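Local coordinates for protein A52 (Vaccinia virus, PDB 2VVW) that adopts a Bcl-2-like fold and suppresses host innate immunity, associating with IRAK2 to inhibit NF-kappaB signalling and with TRAF6 to activate p38, at residues D13-L25 against L138-V150. Sequence-based numbering, arbitrary orientation.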
# COMPACT_ATOMS: atom_id res chain seq x y z
N ASP A 13 0.70 -17.95 1.42
CA ASP A 13 1.64 -19.02 1.80
C ASP A 13 2.40 -19.61 0.62
O ASP A 13 3.28 -20.45 0.83
CB ASP A 13 0.90 -20.14 2.52
CG ASP A 13 0.46 -19.77 3.92
OD1 ASP A 13 1.11 -18.92 4.56
OD2 ASP A 13 -0.53 -20.35 4.39
N ASP A 14 2.06 -19.21 -0.61
CA ASP A 14 2.71 -19.83 -1.78
C ASP A 14 3.50 -18.83 -2.61
O ASP A 14 3.69 -17.69 -2.21
CB ASP A 14 1.68 -20.55 -2.65
CG ASP A 14 2.19 -21.90 -3.18
OD1 ASP A 14 3.40 -22.07 -3.51
OD2 ASP A 14 1.35 -22.80 -3.26
N LEU A 15 4.02 -19.30 -3.73
CA LEU A 15 4.73 -18.47 -4.67
C LEU A 15 4.61 -19.19 -6.01
O LEU A 15 5.37 -20.11 -6.32
CB LEU A 15 6.19 -18.28 -4.22
CG LEU A 15 7.04 -17.34 -5.08
CD1 LEU A 15 6.26 -16.14 -5.39
CD2 LEU A 15 8.37 -16.98 -4.41
N LEU A 16 3.61 -18.81 -6.79
CA LEU A 16 3.28 -19.50 -8.03
C LEU A 16 3.73 -18.72 -9.26
O LEU A 16 4.15 -17.57 -9.15
CB LEU A 16 1.77 -19.80 -8.08
CG LEU A 16 1.22 -20.56 -6.85
CD1 LEU A 16 -0.30 -20.65 -6.90
CD2 LEU A 16 1.85 -21.96 -6.70
N ASP A 17 3.68 -19.35 -10.44
CA ASP A 17 4.19 -18.73 -11.66
C ASP A 17 3.56 -17.36 -11.90
O ASP A 17 4.25 -16.41 -12.26
CB ASP A 17 3.97 -19.63 -12.87
CG ASP A 17 4.93 -20.82 -12.91
OD1 ASP A 17 5.94 -20.83 -12.17
OD2 ASP A 17 4.64 -21.77 -13.68
N ARG A 18 2.25 -17.27 -11.68
CA ARG A 18 1.48 -16.04 -11.89
C ARG A 18 1.76 -14.94 -10.89
O ARG A 18 1.38 -13.79 -11.13
CB ARG A 18 -0.02 -16.35 -11.84
CG ARG A 18 -0.53 -16.78 -10.45
CD ARG A 18 -1.07 -15.63 -9.60
NE ARG A 18 -1.54 -16.11 -8.29
CZ ARG A 18 -2.71 -16.69 -8.08
NH1 ARG A 18 -3.55 -16.90 -9.08
NH2 ARG A 18 -3.04 -17.10 -6.85
N ASP A 19 2.37 -15.27 -9.75
CA ASP A 19 2.68 -14.27 -8.73
C ASP A 19 3.96 -13.55 -9.12
O ASP A 19 5.03 -14.17 -9.18
CB ASP A 19 2.88 -14.93 -7.38
CG ASP A 19 1.63 -15.57 -6.84
OD1 ASP A 19 0.57 -14.90 -6.83
OD2 ASP A 19 1.71 -16.74 -6.40
N GLU A 20 3.86 -12.25 -9.38
CA GLU A 20 5.00 -11.45 -9.87
C GLU A 20 5.90 -11.01 -8.73
O GLU A 20 5.44 -10.42 -7.76
CB GLU A 20 4.52 -10.23 -10.64
CG GLU A 20 3.78 -10.57 -11.93
CD GLU A 20 2.91 -9.43 -12.42
OE1 GLU A 20 2.49 -8.59 -11.59
OE2 GLU A 20 2.65 -9.37 -13.64
N MET A 21 7.20 -11.26 -8.88
CA MET A 21 8.17 -10.93 -7.82
C MET A 21 8.15 -9.43 -7.43
O MET A 21 8.14 -9.10 -6.26
CB MET A 21 9.58 -11.40 -8.24
CG MET A 21 10.53 -11.61 -7.07
SD MET A 21 9.94 -12.91 -5.96
CE MET A 21 10.00 -12.06 -4.38
N PHE A 22 8.05 -8.53 -8.40
CA PHE A 22 8.05 -7.10 -8.04
C PHE A 22 6.80 -6.69 -7.25
O PHE A 22 6.89 -5.93 -6.28
CB PHE A 22 8.23 -6.19 -9.25
CG PHE A 22 8.56 -4.76 -8.85
CD1 PHE A 22 9.83 -4.43 -8.42
CD2 PHE A 22 7.57 -3.78 -8.85
CE1 PHE A 22 10.13 -3.12 -8.03
CE2 PHE A 22 7.86 -2.47 -8.46
CZ PHE A 22 9.13 -2.15 -8.04
N THR A 23 5.63 -7.21 -7.62
CA THR A 23 4.40 -6.95 -6.87
C THR A 23 4.50 -7.47 -5.44
O THR A 23 4.04 -6.82 -4.51
CB THR A 23 3.20 -7.58 -7.52
OG1 THR A 23 3.14 -7.14 -8.88
CG2 THR A 23 1.91 -7.17 -6.79
N ILE A 24 5.08 -8.66 -5.29
CA ILE A 24 5.28 -9.24 -3.97
C ILE A 24 6.12 -8.32 -3.11
O ILE A 24 5.79 -8.05 -1.93
CB ILE A 24 5.93 -10.65 -4.07
CG1 ILE A 24 4.91 -11.68 -4.63
CG2 ILE A 24 6.42 -11.11 -2.74
CD1 ILE A 24 5.55 -13.01 -5.05
N LEU A 25 7.22 -7.82 -3.68
CA LEU A 25 8.09 -6.92 -2.95
C LEU A 25 7.43 -5.57 -2.66
O LEU A 25 7.62 -5.01 -1.59
CB LEU A 25 9.44 -6.75 -3.66
CG LEU A 25 10.34 -8.00 -3.78
CD1 LEU A 25 11.53 -7.71 -4.66
CD2 LEU A 25 10.79 -8.46 -2.43
N LEU A 138 15.38 -10.85 -10.29
CA LEU A 138 14.10 -11.12 -9.65
C LEU A 138 13.66 -12.57 -9.93
O LEU A 138 13.25 -13.27 -9.01
CB LEU A 138 13.02 -10.14 -10.08
CG LEU A 138 13.12 -8.70 -9.58
CD1 LEU A 138 12.05 -7.86 -10.26
CD2 LEU A 138 13.00 -8.63 -8.05
N ASP A 139 13.78 -13.02 -11.18
CA ASP A 139 13.51 -14.43 -11.51
C ASP A 139 14.29 -15.40 -10.63
O ASP A 139 13.76 -16.42 -10.19
CB ASP A 139 13.87 -14.73 -12.97
CG ASP A 139 12.89 -14.14 -13.97
OD1 ASP A 139 11.72 -13.93 -13.61
OD2 ASP A 139 13.29 -13.91 -15.14
N LYS A 140 15.57 -15.12 -10.41
CA LYS A 140 16.42 -16.00 -9.60
C LYS A 140 16.00 -15.99 -8.14
O LYS A 140 15.97 -17.04 -7.48
CB LYS A 140 17.89 -15.61 -9.74
CG LYS A 140 18.43 -15.85 -11.16
CD LYS A 140 19.90 -15.44 -11.32
CE LYS A 140 20.83 -16.64 -11.17
NZ LYS A 140 20.72 -17.60 -12.33
N ILE A 141 15.65 -14.80 -7.64
CA ILE A 141 15.18 -14.67 -6.26
C ILE A 141 13.90 -15.50 -6.05
O ILE A 141 13.75 -16.20 -5.04
CB ILE A 141 14.90 -13.20 -5.89
CG1 ILE A 141 16.22 -12.40 -5.79
CG2 ILE A 141 14.18 -13.12 -4.55
CD1 ILE A 141 16.04 -10.88 -5.95
N LYS A 142 12.99 -15.41 -7.03
CA LYS A 142 11.72 -16.15 -7.01
C LYS A 142 11.95 -17.65 -6.91
O LYS A 142 11.35 -18.32 -6.07
CB LYS A 142 10.91 -15.81 -8.26
CG LYS A 142 9.45 -16.23 -8.19
CD LYS A 142 8.77 -16.07 -9.53
CE LYS A 142 7.29 -16.37 -9.42
NZ LYS A 142 6.59 -16.06 -10.68
N SER A 143 12.85 -18.17 -7.76
CA SER A 143 13.23 -19.57 -7.72
C SER A 143 13.76 -20.01 -6.38
O SER A 143 13.42 -21.08 -5.90
CB SER A 143 14.27 -19.87 -8.79
OG SER A 143 13.69 -19.75 -10.07
N ILE A 144 14.60 -19.18 -5.77
CA ILE A 144 15.16 -19.48 -4.47
C ILE A 144 14.06 -19.55 -3.42
O ILE A 144 14.03 -20.49 -2.64
CB ILE A 144 16.28 -18.46 -4.08
CG1 ILE A 144 17.54 -18.75 -4.91
CG2 ILE A 144 16.61 -18.52 -2.57
CD1 ILE A 144 18.66 -17.73 -4.72
N LEU A 145 13.15 -18.57 -3.45
CA LEU A 145 12.05 -18.51 -2.48
C LEU A 145 11.14 -19.72 -2.63
O LEU A 145 10.74 -20.33 -1.64
CB LEU A 145 11.25 -17.21 -2.64
CG LEU A 145 11.87 -15.97 -2.01
CD1 LEU A 145 11.21 -14.69 -2.53
CD2 LEU A 145 11.76 -16.04 -0.48
N GLN A 146 10.82 -20.06 -3.87
CA GLN A 146 10.01 -21.23 -4.16
C GLN A 146 10.64 -22.49 -3.57
O GLN A 146 9.94 -23.29 -2.94
CB GLN A 146 9.81 -21.39 -5.66
CG GLN A 146 8.86 -20.37 -6.28
CD GLN A 146 8.78 -20.48 -7.80
OE1 GLN A 146 9.78 -20.73 -8.46
NE2 GLN A 146 7.59 -20.29 -8.35
N ASN A 147 11.94 -22.67 -3.79
CA ASN A 147 12.67 -23.80 -3.20
C ASN A 147 12.55 -23.83 -1.69
O ASN A 147 12.32 -24.88 -1.10
CB ASN A 147 14.17 -23.74 -3.54
CG ASN A 147 14.45 -24.10 -4.98
OD1 ASN A 147 13.73 -24.89 -5.59
ND2 ASN A 147 15.51 -23.52 -5.53
N ARG A 148 12.74 -22.67 -1.06
CA ARG A 148 12.72 -22.58 0.40
C ARG A 148 11.34 -22.89 0.96
O ARG A 148 11.23 -23.48 2.03
CB ARG A 148 13.19 -21.20 0.85
CG ARG A 148 14.69 -21.01 0.66
CD ARG A 148 15.19 -19.66 1.13
NE ARG A 148 16.62 -19.48 0.83
CZ ARG A 148 17.34 -18.41 1.15
NH1 ARG A 148 16.81 -17.39 1.80
NH2 ARG A 148 18.62 -18.35 0.80
N LEU A 149 10.30 -22.50 0.22
CA LEU A 149 8.92 -22.79 0.63
C LEU A 149 8.61 -24.29 0.56
O LEU A 149 7.93 -24.83 1.43
CB LEU A 149 7.93 -21.98 -0.21
CG LEU A 149 7.96 -20.48 0.15
CD1 LEU A 149 7.27 -19.63 -0.91
CD2 LEU A 149 7.32 -20.25 1.51
N VAL A 150 9.11 -24.96 -0.48
CA VAL A 150 8.98 -26.42 -0.59
C VAL A 150 9.58 -27.12 0.63
O VAL A 150 8.96 -28.01 1.20
CB VAL A 150 9.64 -26.95 -1.90
CG1 VAL A 150 9.85 -28.46 -1.83
CG2 VAL A 150 8.80 -26.57 -3.11
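Lys142 reaches from helix 135-153 into the turn that precedes helix 21-35, and its ammonium nitrogen meets three backbone carbonyls. Lys142 NZ lies 2.9 Å from Asp19 O, approaching 33° out of that carbonyl's plane; the bonds to Asp17 O at 2.8 Å and to Leu16 O are weak. The reach depends on an extended chain, with CG anti to the backbone N (chi1 -165°) and every later torsion anti. One turn on, Gln146 NE2 donates to Leu15 O at 3.0 Å, nearly straight at 164°; the oxygen lies in the amide plane, whereas the donor stands above the carbonyl plane.

Apolar contacts flank these polar ones. Leu15 drives CD2 against Leu145 CB at 3.4 Å, a tight fit, while its CB rests on Leu149 CD1. Nearer the start of helix 135-153, Met21 is a knob in the hole formed by Leu138, Ile141, Lys142 and Leu145: its sulfur lies over Lys142 CB at 3.8 Å, and bends at chi2 and chi3 carry CE to 3.4 Å from Leu145 CD1.

These carbonyls belong to a type I turn, Leu16 to Asp19, closed by Asp19 N to Leu16 O. Asp19 OD2 accepts Leu16 N through its anti lone pair at 2.8 Å, and the carboxylate is held by Tyr9, Tyr12 and Arg18. The lysine's positive charge is probably offset largely by the peptide carbonyls, with Asp17 OD1, 5.0 Å from Lys142 NZ, adding electrostatic support, so that Lys142 and Gln146 tie the N-terminal loop to the middle of helix 135-153, the last helix of this Bcl-2-like bundle.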